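Local coordinates for protein amidohydrolase (Thermotoga maritima, PDB 3OOQ) that is probably a hydrolase of the amidohydrolase family, perhaps with allantoinase activity, at residues G58-H63 with K342-E347; T235-A240 with K265-V270; V248-T253 with A302-H307; T253-I258 with A292-D297; L274-T279 with K284-E289. One frame throughout, in Å; residues are numbered along the deposited sequence.

Contact 1: residues G58-H63 with K342-E347; sequences GFVDAH and KILGLE
With its CG1 anti to the backbone N (chi1 -178°), V60 sets that methyl beside L344, whose own CG stands anti to its carbonyl carbon (chi1 -61°) and carries the isobutyl fork across to the strand. The two side chains slide past each other in opposite directions, and V60 CG1 meets L344 CD1 at 3.9 Å. The other prong, L344 CD2, lies by A62, 4.4 Å from its CB and 4.2 Å from its O. A branched valine, a leucine with two methyls to share and a small alanine suit this buried apolar seam, where the nearest CA atoms, those of A62 and L344, are 7.0 Å apart.

The side chains of D61 and H63 serve other purposes. D61 OD1 accepts from H63 N at 3.0 Å through its anti lone pair, forming an Asx turn where the chain turns a corner at A62 and H63. H63 and H65 probably correspond to the HxH pair that binds metal in many amidohydrolases; here H63 NE2 is hydrogen-bonded to K151 NZ. On the opposite segment, a Schellman motif ends the helix: G345 N bonds back to K342 O at 2.9 Å, and G345 takes the positive phi that a residue without a side chain adopts easily.

Strand 54-64 thus receives the end of helix 338-343 on its V60 and A62 side. P340 of that helix packs on both residues, while L344 continues to M116 of strand 112-117 and V131 of strand 125-133.

Contact 2: residues T235-A240 with K265-V270; sequences TAIRIA and KKIPVV
I237 and I267 make an apolar contact on the outer, helical side of the barrel: helix 230-243 lies against the loop that runs from helix 259-264 into strand 269-271. One methyl, I267 CD1, enters the fork of I237, standing 3.6 Å from its CG1, 3.9 Å from its CG2 and 3.7 Å from its CD1, while the two side chains cross obliquely. I267 has CG1 anti to its carbonyl carbon (chi1 -60°) and an extended chi2, which carries CD1 out to the helix. Isoleucine suits both places because its branch at CB fills space near the backbone and its ethyl arm still reaches across.

Beside this pair runs the extended chain of K265. Its NZ passes 3.9 Å from I237 CG2 and forms a salt bridge with E241, one turn further along the same helix. The next residue, K266, has positive phi and closes helix 259-264 in a Schellman motif, turning the chain toward I267 and the strand.

The contact is therefore layered: methyl packing, which has no directional demands, fills the buried interior, and on the exposed side the K265 chain passes I267, with only its NZ end reaching I237 on its way to E241.

Contact 3: residues V248-T253 with A302-H307; sequences VIEHGT and ALMCDH
H251 and M304, a selenomethionine, face each other at the ends of strands 247-249 and 301-303, which flank strand 269-271 in the TIM barrel of the amidohydrolases, where the loops after the strands usually form the active site. The close packing is round the end of M304. Its CG takes the crowded position between the backbone N and the carbonyl carbon (chi1 72°), and a bend at chi3 sends CE to the backbone of the other segment, 3.4 Å from H251 N and 3.5 Å from H251 ND1. The selenium lies 4.3 Å from the centroid of the H251 ring, in an oblique sulfur-aromatic type of approach, with the two side chains at about a right angle. E250 CB closes the same methyl in from 4.1 Å. A long, flexible, polarisable residue fits such a place, since it can bend to follow both ring and backbone.

The D306 side is sparser: it is buried too, but little of it touches H251. Its carboxylate stands at the rim of the ring with the planes 58° apart, and H251 NE2 is 4.1 Å from D306 OD2, too far for a bond. The imidazole is fixed from elsewhere: ND1 is hydrogen-bonded to G272 O, H228 stacks on the ring and H63 meets it edge-to-face. Replacing the histidine with an alanine would probably leave G272 O without this donor and the selenium end of M304 free to turn. E250, meanwhile, directs its carboxylate to R224. Where ring and carboxylate do come together, it is a carbon that touches: H251 CE1 lies 3.3 Å from D306 OD2.

Contact 4: residues T253-I258 with A292-D297; sequences TEAYKI and AKLLKD
The 3-10 turn containing A255 and Y256 lies beside helix 290-297, with the CA atoms of Y256 and L294 6.1 Å apart and the turn held by its own bonds, K257 N to E254 O and I258 N to A255 O. L294 spreads its two methyls over this turn: CD1 lies 4.1 Å from A255 CB, and CD2 rests 3.9 Å from Y256 CA. Alanine is small enough to let the backbone come this near.

K293 approaches Y256 with its aliphatic part, CD being 4.1 Å from Y256 CB, while K257 CG covers a face of the tyrosine ring near its rim. Beyond the ring, Y256 OH is hydrogen-bonded to D285 O.

A water joins the two segments, donating to Y256 O at 2.9 Å and, over a longer 3.3 Å, to D297 OD2. The same carboxylate oxygen is hydrogen-bonded to S259 OG at the start of the next helix. K257 NZ makes a weakly bonded salt bridge to E254 and a further one to D285, and bonds to Q100 of a second subunit.

Apolar packing thus sets the helix against the turn, while the water bridges the Y256 carbonyl to the D297 carboxylate, polar groups that do not bond directly.

Contact 5: residues L274-T279 with K284-E289; sequences LLTFRT and KDLTME
R278 comes to L286 side-on, its guanidinium presenting NE and NH2 together to one backbone oxygen. R278 NE reaches L286 O at 2.9 Å and R278 NH2 reaches it at 2.8 Å, with neither bond quite straight. The oxygen lies near the plane of the guanidinium, while both nitrogens come from the same face of the carbonyl plane, NH2 clearly above it. L286 CD2 lies over one face of the guanidinium, 3.6 Å above its plane and toward the rim, so a single leucine offers both acceptor and apolar cover. Its CG is anti to the backbone N (chi1 174°), which puts the isobutyl group between R278 and L274.

On that other flank L274 crosses L286 at a slant, L274 CD2 meeting L286 CG at 4.0 Å and T287 O at 3.5 Å. M288, a selenomethionine, brings CE to 3.9 Å from L274 CB. Arginine suits its place because it can bond in two directions: NH1 forms a salt bridge with E71 of a third subunit. A leucine in its place would probably leave L286 O without two donors and E71 of that subunit without its mate.

Both arms belong to the long loop between strand 269-271 and helix 290-297. T287 OG1 accepts from E289 N at 3.0 Å as that helix is approached; L274 packs on T290 and I291 within it, and M288 and L275 touch helix 315-321.

How the contacts relate
All five contacts belong to the amidohydrolase domain, and contact 1 spans the others by joining strand 54-64 to the chain after helix 338-343. Its centre is about 12 Å from that of contact 3, and the two touch through D61, H63, M304 and D306 at the strand ends. Contacts 2 and 3 interlock along the sequence: strand 269-271 of contact 2 pairs with strand 301-303 of contact 3 and bonds to I249 and H251. The centres of contacts 4 and 5 are about 13 Å apart; K257 and Y256 bond to D285. Contacts 1 and 3 lie near the chain's centre; contacts 2, 4 and 5 lie further out, and their outer residues also meet other subunits.

Contact 1: residues G58-H63 with K342-E347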
# COMPACT_ATOMS: atom_id res chain seq x y z
N GLY F 58 9.03 29.20 43.24
CA GLY F 58 9.18 28.58 41.92
C GLY F 58 7.84 28.57 41.21
O GLY F 58 6.79 28.36 41.85
N PHE F 59 7.85 28.78 39.89
CA PHE F 59 6.62 28.67 39.10
C PHE F 59 6.21 27.24 38.89
O PHE F 59 7.04 26.32 38.92
CB PHE F 59 6.73 29.39 37.75
CG PHE F 59 7.02 30.86 37.88
CD1 PHE F 59 6.22 31.67 38.67
CD2 PHE F 59 8.09 31.44 37.19
CE1 PHE F 59 6.47 33.04 38.79
CE2 PHE F 59 8.36 32.81 37.31
CZ PHE F 59 7.54 33.61 38.10
N VAL F 60 4.90 27.05 38.70
CA VAL F 60 4.30 25.74 38.68
C VAL F 60 3.46 25.65 37.42
O VAL F 60 2.49 26.38 37.26
CB VAL F 60 3.41 25.52 39.94
CG1 VAL F 60 2.81 24.13 39.96
CG2 VAL F 60 4.20 25.79 41.25
N ASP F 61 3.86 24.77 36.51
CA ASP F 61 3.07 24.59 35.30
C ASP F 61 2.16 23.39 35.43
O ASP F 61 2.63 22.25 35.53
CB ASP F 61 3.96 24.43 34.06
CG ASP F 61 3.21 24.69 32.78
OD1 ASP F 61 2.11 24.12 32.60
OD2 ASP F 61 3.70 25.47 31.95
N ALA F 62 0.86 23.66 35.45
CA ALA F 62 -0.10 22.59 35.69
C ALA F 62 -0.30 21.58 34.53
O ALA F 62 -1.01 20.61 34.69
CB ALA F 62 -1.43 23.19 36.10
N HIS F 63 0.34 21.79 33.38
CA HIS F 63 0.15 20.88 32.23
C HIS F 63 1.33 20.97 31.28
O HIS F 63 1.49 21.97 30.58
CB HIS F 63 -1.16 21.20 31.49
CG HIS F 63 -1.53 20.21 30.43
ND1 HIS F 63 -0.82 20.08 29.25
CD2 HIS F 63 -2.53 19.30 30.37
CE1 HIS F 63 -1.37 19.14 28.50
NE2 HIS F 63 -2.41 18.65 29.16
N LYS F 342 -3.05 24.75 43.53
CA LYS F 342 -4.36 24.43 44.08
C LYS F 342 -5.08 23.43 43.15
O LYS F 342 -5.62 22.43 43.61
CB LYS F 342 -5.15 25.73 44.31
CG LYS F 342 -6.64 25.60 44.60
CD LYS F 342 -6.92 25.56 46.09
CE LYS F 342 -8.41 25.39 46.41
NZ LYS F 342 -9.05 26.73 46.57
N ILE F 343 -5.03 23.68 41.84
CA ILE F 343 -5.60 22.75 40.84
C ILE F 343 -4.98 21.36 40.94
O ILE F 343 -5.66 20.34 40.75
CB ILE F 343 -5.49 23.34 39.41
CG1 ILE F 343 -6.41 24.58 39.30
CG2 ILE F 343 -5.84 22.28 38.35
CD1 ILE F 343 -6.15 25.49 38.10
N LEU F 344 -3.70 21.31 41.32
CA LEU F 344 -2.99 20.05 41.51
C LEU F 344 -3.19 19.38 42.87
O LEU F 344 -2.67 18.28 43.10
CB LEU F 344 -1.49 20.25 41.21
CG LEU F 344 -1.12 20.72 39.80
CD1 LEU F 344 0.38 21.09 39.65
CD2 LEU F 344 -1.50 19.68 38.77
N GLY F 345 -3.93 20.03 43.78
CA GLY F 345 -4.12 19.52 45.14
C GLY F 345 -2.89 19.65 46.03
O GLY F 345 -2.71 18.90 46.98
N LEU F 346 -2.05 20.65 45.75
CA LEU F 346 -0.73 20.77 46.36
C LEU F 346 -0.40 22.17 46.91
O LEU F 346 0.77 22.48 47.16
CB LEU F 346 0.35 20.34 45.34
CG LEU F 346 0.39 18.85 44.98
CD1 LEU F 346 1.27 18.61 43.75
CD2 LEU F 346 0.83 17.98 46.16
N GLU F 347 -1.42 23.01 47.09
CA GLU F 347 -1.20 24.36 47.63
C GLU F 347 -0.72 24.39 49.09
O GLU F 347 -0.34 25.43 49.60
CB GLU F 347 -2.45 25.25 47.45
CG GLU F 347 -3.57 25.00 48.48
CD GLU F 347 -4.49 23.84 48.10
OE1 GLU F 347 -4.08 22.94 47.32
OE2 GLU F 347 -5.64 23.83 48.59

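Contact 2: residues T235-A240 with K265-V270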
# COMPACT_ATOMS: atom_id res chain seq x y z
N THR F 235 -19.26 18.87 26.62
CA THR F 235 -19.32 17.40 26.51
C THR F 235 -18.46 16.76 27.61
O THR F 235 -18.89 15.82 28.27
CB THR F 235 -18.83 16.91 25.11
OG1 THR F 235 -19.72 17.38 24.11
CG2 THR F 235 -18.78 15.37 25.03
N ALA F 236 -17.25 17.27 27.78
CA ALA F 236 -16.37 16.79 28.85
C ALA F 236 -17.08 16.88 30.21
O ALA F 236 -17.07 15.92 31.00
CB ALA F 236 -15.08 17.59 28.85
N ILE F 237 -17.74 18.01 30.48
CA ILE F 237 -18.51 18.18 31.73
C ILE F 237 -19.69 17.19 31.82
O ILE F 237 -19.92 16.56 32.88
CB ILE F 237 -18.98 19.66 31.91
CG1 ILE F 237 -17.77 20.61 32.00
CG2 ILE F 237 -19.87 19.85 33.17
CD1 ILE F 237 -18.12 22.06 31.69
N ARG F 238 -20.42 17.01 30.71
CA ARG F 238 -21.56 16.08 30.71
C ARG F 238 -21.12 14.69 31.10
O ARG F 238 -21.79 14.02 31.89
CB ARG F 238 -22.26 16.02 29.35
CG ARG F 238 -23.27 17.10 29.14
CD ARG F 238 -24.25 16.75 27.98
NE ARG F 238 -23.61 16.32 26.73
CZ ARG F 238 -22.97 17.11 25.88
NH1 ARG F 238 -22.83 18.41 26.11
NH2 ARG F 238 -22.45 16.58 24.76
N ILE F 239 -19.99 14.26 30.56
CA ILE F 239 -19.48 12.93 30.88
C ILE F 239 -19.03 12.84 32.34
O ILE F 239 -19.31 11.85 33.02
CB ILE F 239 -18.38 12.49 29.90
CG1 ILE F 239 -19.04 12.19 28.53
CG2 ILE F 239 -17.63 11.27 30.44
CD1 ILE F 239 -18.09 12.16 27.36
N ALA F 240 -18.31 13.85 32.81
CA ALA F 240 -17.85 13.89 34.20
C ALA F 240 -19.04 13.77 35.15
O ALA F 240 -18.99 13.01 36.12
CB ALA F 240 -17.08 15.17 34.47
N LYS F 265 -20.27 25.89 38.51
CA LYS F 265 -19.94 24.49 38.78
C LYS F 265 -18.56 24.29 39.39
O LYS F 265 -18.15 23.15 39.65
CB LYS F 265 -20.09 23.65 37.50
CG LYS F 265 -21.54 23.51 37.02
CD LYS F 265 -21.64 22.72 35.73
CE LYS F 265 -23.10 22.49 35.37
NZ LYS F 265 -23.27 21.43 34.33
N LYS F 266 -17.82 25.38 39.63
CA LYS F 266 -16.50 25.28 40.26
C LYS F 266 -15.51 24.41 39.46
O LYS F 266 -14.73 23.64 40.04
CB LYS F 266 -16.62 24.71 41.68
CG LYS F 266 -16.90 25.71 42.79
CD LYS F 266 -18.29 26.28 42.67
CE LYS F 266 -18.85 26.72 44.03
NZ LYS F 266 -17.81 27.38 44.87
N ILE F 267 -15.55 24.52 38.14
CA ILE F 267 -14.64 23.73 37.29
C ILE F 267 -13.41 24.57 36.93
O ILE F 267 -13.52 25.66 36.37
CB ILE F 267 -15.35 23.21 36.02
CG1 ILE F 267 -16.52 22.31 36.43
CG2 ILE F 267 -14.35 22.44 35.11
CD1 ILE F 267 -17.56 22.06 35.33
N PRO F 268 -12.23 24.06 37.28
CA PRO F 268 -11.08 24.89 36.99
C PRO F 268 -10.63 24.68 35.55
O PRO F 268 -10.98 23.65 34.93
CB PRO F 268 -10.02 24.36 37.96
CG PRO F 268 -10.38 22.92 38.14
CD PRO F 268 -11.88 22.87 38.09
N VAL F 269 -9.87 25.64 35.05
CA VAL F 269 -9.37 25.64 33.69
C VAL F 269 -7.89 26.00 33.68
O VAL F 269 -7.50 27.06 34.17
CB VAL F 269 -10.11 26.63 32.79
CG1 VAL F 269 -9.64 26.48 31.35
CG2 VAL F 269 -11.62 26.43 32.90
N VAL F 270 -7.08 25.10 33.13
CA VAL F 270 -5.68 25.40 32.84
C VAL F 270 -5.62 25.99 31.44
O VAL F 270 -5.62 25.26 30.44
CB VAL F 270 -4.76 24.14 32.94
CG1 VAL F 270 -3.31 24.54 32.79
CG2 VAL F 270 -4.94 23.45 34.31

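Contact 3: residues V248-T253 with A302-H307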
# COMPACT_ATOMS: atom_id res chain seq x y z
N VAL F 248 -10.76 18.70 35.49
CA VAL F 248 -10.12 19.95 35.15
C VAL F 248 -10.21 20.04 33.63
O VAL F 248 -10.04 19.05 32.92
CB VAL F 248 -8.62 19.94 35.60
CG1 VAL F 248 -7.90 21.19 35.18
CG2 VAL F 248 -8.50 19.74 37.14
N ILE F 249 -10.49 21.23 33.11
CA ILE F 249 -10.46 21.46 31.68
C ILE F 249 -9.07 21.95 31.27
O ILE F 249 -8.56 22.91 31.87
CB ILE F 249 -11.50 22.51 31.27
CG1 ILE F 249 -12.93 22.02 31.60
CG2 ILE F 249 -11.36 22.87 29.81
CD1 ILE F 249 -13.45 20.90 30.65
N GLU F 250 -8.45 21.29 30.29
CA GLU F 250 -7.15 21.70 29.77
C GLU F 250 -7.33 22.55 28.52
O GLU F 250 -8.12 22.20 27.65
CB GLU F 250 -6.26 20.49 29.42
CG GLU F 250 -6.30 19.32 30.37
CD GLU F 250 -5.97 19.71 31.80
OE1 GLU F 250 -6.66 19.17 32.70
OE2 GLU F 250 -5.06 20.54 32.04
N HIS F 251 -6.55 23.63 28.45
CA HIS F 251 -6.61 24.65 27.38
C HIS F 251 -7.89 25.51 27.47
O HIS F 251 -7.80 26.72 27.69
CB HIS F 251 -6.45 24.06 25.98
CG HIS F 251 -5.37 23.03 25.88
ND1 HIS F 251 -4.03 23.33 26.01
CD2 HIS F 251 -5.44 21.69 25.65
CE1 HIS F 251 -3.32 22.22 25.88
NE2 HIS F 251 -4.15 21.21 25.65
N GLY F 252 -9.05 24.88 27.30
CA GLY F 252 -10.34 25.57 27.44
C GLY F 252 -10.40 26.85 26.60
O GLY F 252 -10.88 27.89 27.06
N THR F 253 -9.91 26.74 25.38
CA THR F 253 -9.77 27.88 24.47
C THR F 253 -11.03 28.76 24.40
O THR F 253 -10.92 29.99 24.44
CB THR F 253 -9.34 27.38 23.08
OG1 THR F 253 -8.02 26.84 23.19
CG2 THR F 253 -9.32 28.50 22.05
N ALA F 302 -5.25 28.35 35.87
CA ALA F 302 -3.79 28.38 35.85
C ALA F 302 -3.37 28.60 34.41
O ALA F 302 -4.14 28.37 33.47
CB ALA F 302 -3.19 27.07 36.35
N LEU F 303 -2.13 29.05 34.25
CA LEU F 303 -1.57 29.27 32.92
C LEU F 303 -0.47 28.25 32.60
O LEU F 303 0.51 28.13 33.35
CB LEU F 303 -1.04 30.70 32.80
CG LEU F 303 -0.39 31.12 31.47
CD1 LEU F 303 -1.35 31.01 30.28
CD2 LEU F 303 0.17 32.54 31.60
N MSE F 304 -0.63 27.55 31.47
CA MSE F 304 0.37 26.60 30.96
C MSE F 304 1.10 27.14 29.74
O MSE F 304 0.56 27.95 28.99
CB MSE F 304 -0.28 25.25 30.60
CG MSE F 304 -1.15 25.28 29.34
SE MSE F 304 -1.51 23.50 28.65
CE MSE F 304 -3.30 23.26 29.43
N CYS F 305 2.31 26.64 29.52
CA CYS F 305 3.01 26.80 28.26
C CYS F 305 2.63 25.69 27.28
O CYS F 305 2.89 25.81 26.07
CB CYS F 305 4.53 26.75 28.49
SG CYS F 305 5.15 28.25 29.27
N ASP F 306 2.03 24.62 27.80
CA ASP F 306 1.86 23.36 27.05
C ASP F 306 3.19 22.95 26.40
O ASP F 306 3.22 22.48 25.25
CB ASP F 306 0.78 23.49 25.98
CG ASP F 306 0.28 22.14 25.47
OD1 ASP F 306 0.50 21.11 26.13
OD2 ASP F 306 -0.35 22.13 24.40
N HIS F 307 4.28 23.11 27.14
CA HIS F 307 5.62 22.81 26.62
C HIS F 307 5.59 21.44 25.93
O HIS F 307 5.14 20.48 26.54
CB HIS F 307 6.64 22.84 27.76
CG HIS F 307 8.03 22.50 27.34
ND1 HIS F 307 9.02 23.46 27.20
CD2 HIS F 307 8.61 21.31 27.05
CE1 HIS F 307 10.15 22.87 26.84
NE2 HIS F 307 9.93 21.56 26.75

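Contact 4: residues T253-I258 with A292-D297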
# COMPACT_ATOMS: atom_id res chain seq x y z
N THR F 253 -9.91 26.74 25.38
CA THR F 253 -9.77 27.88 24.47
C THR F 253 -11.03 28.76 24.40
O THR F 253 -10.92 29.99 24.44
CB THR F 253 -9.34 27.38 23.08
OG1 THR F 253 -8.02 26.84 23.19
CG2 THR F 253 -9.32 28.50 22.05
N GLU F 254 -12.21 28.14 24.34
CA GLU F 254 -13.48 28.87 24.29
C GLU F 254 -14.24 28.89 25.61
O GLU F 254 -15.44 29.19 25.62
CB GLU F 254 -14.36 28.32 23.16
CG GLU F 254 -13.74 28.50 21.78
CD GLU F 254 -14.71 28.24 20.65
OE1 GLU F 254 -15.78 27.63 20.88
OE2 GLU F 254 -14.40 28.68 19.52
N ALA F 255 -13.55 28.59 26.72
CA ALA F 255 -14.17 28.60 28.05
C ALA F 255 -14.82 29.95 28.37
O ALA F 255 -15.82 30.01 29.09
CB ALA F 255 -13.14 28.22 29.14
N TYR F 256 -14.26 31.02 27.81
CA TYR F 256 -14.78 32.36 28.04
C TYR F 256 -16.22 32.53 27.53
O TYR F 256 -16.97 33.36 28.04
CB TYR F 256 -13.84 33.42 27.46
CG TYR F 256 -13.81 33.52 25.94
CD1 TYR F 256 -14.76 34.29 25.25
CD2 TYR F 256 -12.82 32.88 25.20
CE1 TYR F 256 -14.73 34.39 23.85
CE2 TYR F 256 -12.77 32.98 23.81
CZ TYR F 256 -13.73 33.73 23.14
OH TYR F 256 -13.67 33.83 21.76
N LYS F 257 -16.61 31.73 26.54
CA LYS F 257 -17.97 31.79 26.03
C LYS F 257 -18.95 31.15 27.00
O LYS F 257 -20.13 31.42 26.94
CB LYS F 257 -18.06 31.12 24.65
CG LYS F 257 -17.12 31.71 23.61
CD LYS F 257 -17.22 30.99 22.28
CE LYS F 257 -16.43 31.74 21.22
NZ LYS F 257 -16.43 31.03 19.90
N ILE F 258 -18.47 30.33 27.92
CA ILE F 258 -19.37 29.64 28.85
C ILE F 258 -18.88 29.77 30.28
O ILE F 258 -19.09 28.88 31.11
CB ILE F 258 -19.53 28.14 28.47
CG1 ILE F 258 -18.16 27.47 28.41
CG2 ILE F 258 -20.28 28.01 27.12
CD1 ILE F 258 -18.17 25.94 28.43
N ALA F 292 -8.19 37.55 31.64
CA ALA F 292 -9.03 38.58 32.24
C ALA F 292 -10.47 38.12 32.38
O ALA F 292 -11.08 38.25 33.45
CB ALA F 292 -8.97 39.85 31.40
N LYS F 293 -11.01 37.56 31.29
CA LYS F 293 -12.42 37.24 31.23
C LYS F 293 -12.77 36.18 32.27
O LYS F 293 -13.76 36.32 32.99
CB LYS F 293 -12.84 36.81 29.83
CG LYS F 293 -12.74 37.93 28.82
CD LYS F 293 -13.01 37.46 27.40
CE LYS F 293 -13.23 38.66 26.49
NZ LYS F 293 -14.43 38.47 25.67
N LEU F 294 -11.95 35.14 32.36
CA LEU F 294 -12.24 34.06 33.28
C LEU F 294 -12.04 34.53 34.71
O LEU F 294 -12.90 34.27 35.56
CB LEU F 294 -11.40 32.82 32.95
CG LEU F 294 -11.76 32.18 31.59
CD1 LEU F 294 -10.93 30.96 31.29
CD2 LEU F 294 -13.25 31.83 31.55
N LEU F 295 -10.95 35.24 34.98
CA LEU F 295 -10.75 35.85 36.30
C LEU F 295 -11.98 36.66 36.75
O LEU F 295 -12.47 36.48 37.86
CB LEU F 295 -9.47 36.70 36.36
CG LEU F 295 -8.16 35.89 36.31
CD1 LEU F 295 -6.95 36.79 36.16
CD2 LEU F 295 -8.03 34.99 37.53
N LYS F 296 -12.47 37.52 35.86
CA LYS F 296 -13.63 38.37 36.13
C LYS F 296 -14.92 37.58 36.46
O LYS F 296 -15.68 37.96 37.35
CB LYS F 296 -13.86 39.29 34.93
CG LYS F 296 -14.96 40.31 35.09
CD LYS F 296 -15.06 41.17 33.83
CE LYS F 296 -16.42 41.85 33.76
NZ LYS F 296 -16.64 42.56 32.46
N ASP F 297 -15.15 36.49 35.74
CA ASP F 297 -16.31 35.64 35.95
C ASP F 297 -16.11 34.59 37.05
O ASP F 297 -16.99 33.78 37.30
CB ASP F 297 -16.76 35.00 34.63
CG ASP F 297 -17.22 36.03 33.61
OD1 ASP F 297 -17.80 37.05 34.04
OD2 ASP F 297 -16.99 35.85 32.39
O HOH W 1 -15.99 35.75 29.28

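Contact 5: residues L274-T279 with K284-E289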
# COMPACT_ATOMS: atom_id res chain seq x y z
N LEU F 274 -1.22 30.27 24.96
CA LEU F 274 -1.86 31.49 24.43
C LEU F 274 -0.95 32.35 23.54
O LEU F 274 -1.41 32.96 22.56
CB LEU F 274 -2.42 32.34 25.58
CG LEU F 274 -3.65 31.84 26.32
CD1 LEU F 274 -3.83 32.65 27.61
CD2 LEU F 274 -4.91 31.88 25.44
N LEU F 275 0.33 32.42 23.89
CA LEU F 275 1.33 33.07 23.07
C LEU F 275 1.77 32.13 21.94
O LEU F 275 2.90 31.67 21.91
CB LEU F 275 2.55 33.45 23.93
CG LEU F 275 3.61 34.37 23.31
CD1 LEU F 275 3.26 35.82 23.48
CD2 LEU F 275 4.97 34.10 23.93
N THR F 276 0.86 31.87 20.99
CA THR F 276 1.06 30.83 19.99
C THR F 276 0.10 31.02 18.80
O THR F 276 -0.94 31.67 18.93
CB THR F 276 0.87 29.42 20.60
OG1 THR F 276 1.48 28.45 19.76
CG2 THR F 276 -0.64 29.07 20.81
N PHE F 277 0.46 30.44 17.66
CA PHE F 277 -0.36 30.51 16.44
C PHE F 277 -1.60 29.62 16.53
O PHE F 277 -1.54 28.50 17.05
CB PHE F 277 0.48 30.08 15.25
CG PHE F 277 -0.18 30.27 13.91
CD1 PHE F 277 -0.37 31.54 13.38
CD2 PHE F 277 -0.55 29.15 13.14
CE1 PHE F 277 -0.95 31.72 12.13
CE2 PHE F 277 -1.14 29.31 11.88
CZ PHE F 277 -1.33 30.59 11.37
N ARG F 278 -2.71 30.11 16.00
CA ARG F 278 -3.95 29.35 15.96
C ARG F 278 -3.87 28.38 14.79
O ARG F 278 -4.31 28.67 13.69
CB ARG F 278 -5.15 30.31 15.81
CG ARG F 278 -5.28 31.30 16.96
CD ARG F 278 -6.17 32.50 16.60
NE ARG F 278 -6.23 33.47 17.70
CZ ARG F 278 -5.30 34.40 17.95
NH1 ARG F 278 -4.21 34.49 17.17
NH2 ARG F 278 -5.44 35.23 18.97
N THR F 279 -3.26 27.23 15.05
CA THR F 279 -2.95 26.24 14.02
C THR F 279 -4.17 25.48 13.53
O THR F 279 -4.13 24.85 12.49
CB THR F 279 -1.99 25.18 14.58
OG1 THR F 279 -2.53 24.68 15.82
CG2 THR F 279 -0.60 25.76 14.83
N LYS F 284 -9.52 28.90 16.40
CA LYS F 284 -9.79 30.19 15.71
C LYS F 284 -10.15 31.37 16.63
O LYS F 284 -9.83 32.51 16.30
CB LYS F 284 -10.85 30.03 14.61
CG LYS F 284 -12.29 30.01 15.09
CD LYS F 284 -13.28 29.99 13.90
CE LYS F 284 -14.64 30.54 14.31
NZ LYS F 284 -15.77 29.87 13.59
N ASP F 285 -10.83 31.11 17.75
CA ASP F 285 -11.22 32.17 18.69
C ASP F 285 -10.34 32.27 19.94
O ASP F 285 -10.74 32.87 20.95
CB ASP F 285 -12.70 32.04 19.09
CG ASP F 285 -13.65 32.48 17.98
OD1 ASP F 285 -13.20 33.17 17.05
OD2 ASP F 285 -14.84 32.14 18.03
N LEU F 286 -9.15 31.67 19.89
CA LEU F 286 -8.18 31.82 20.98
C LEU F 286 -7.86 33.30 21.17
O LEU F 286 -7.65 34.02 20.20
CB LEU F 286 -6.90 31.01 20.69
CG LEU F 286 -5.64 31.06 21.57
CD1 LEU F 286 -4.77 29.85 21.27
CD2 LEU F 286 -4.81 32.26 21.25
N THR F 287 -7.84 33.75 22.42
CA THR F 287 -7.49 35.13 22.75
C THR F 287 -6.82 35.19 24.12
O THR F 287 -7.22 34.48 25.06
CB THR F 287 -8.70 36.10 22.69
OG1 THR F 287 -8.30 37.38 23.23
CG2 THR F 287 -9.90 35.56 23.49
N MSE F 288 -5.81 36.03 24.22
CA MSE F 288 -5.14 36.26 25.48
C MSE F 288 -6.04 36.98 26.50
O MSE F 288 -5.77 36.96 27.70
CB MSE F 288 -3.86 37.04 25.26
CG MSE F 288 -2.84 36.73 26.29
SE MSE F 288 -1.15 36.67 25.42
CE MSE F 288 -0.29 35.41 26.60
N GLU F 289 -7.10 37.60 25.99
CA GLU F 289 -8.13 38.22 26.81
C GLU F 289 -8.88 37.25 27.71
O GLU F 289 -9.56 37.66 28.66
CB GLU F 289 -9.14 38.93 25.93
CG GLU F 289 -8.58 40.13 25.21
CD GLU F 289 -9.68 40.99 24.62
OE1 GLU F 289 -10.72 40.44 24.21
OE2 GLU F 289 -9.50 42.22 24.56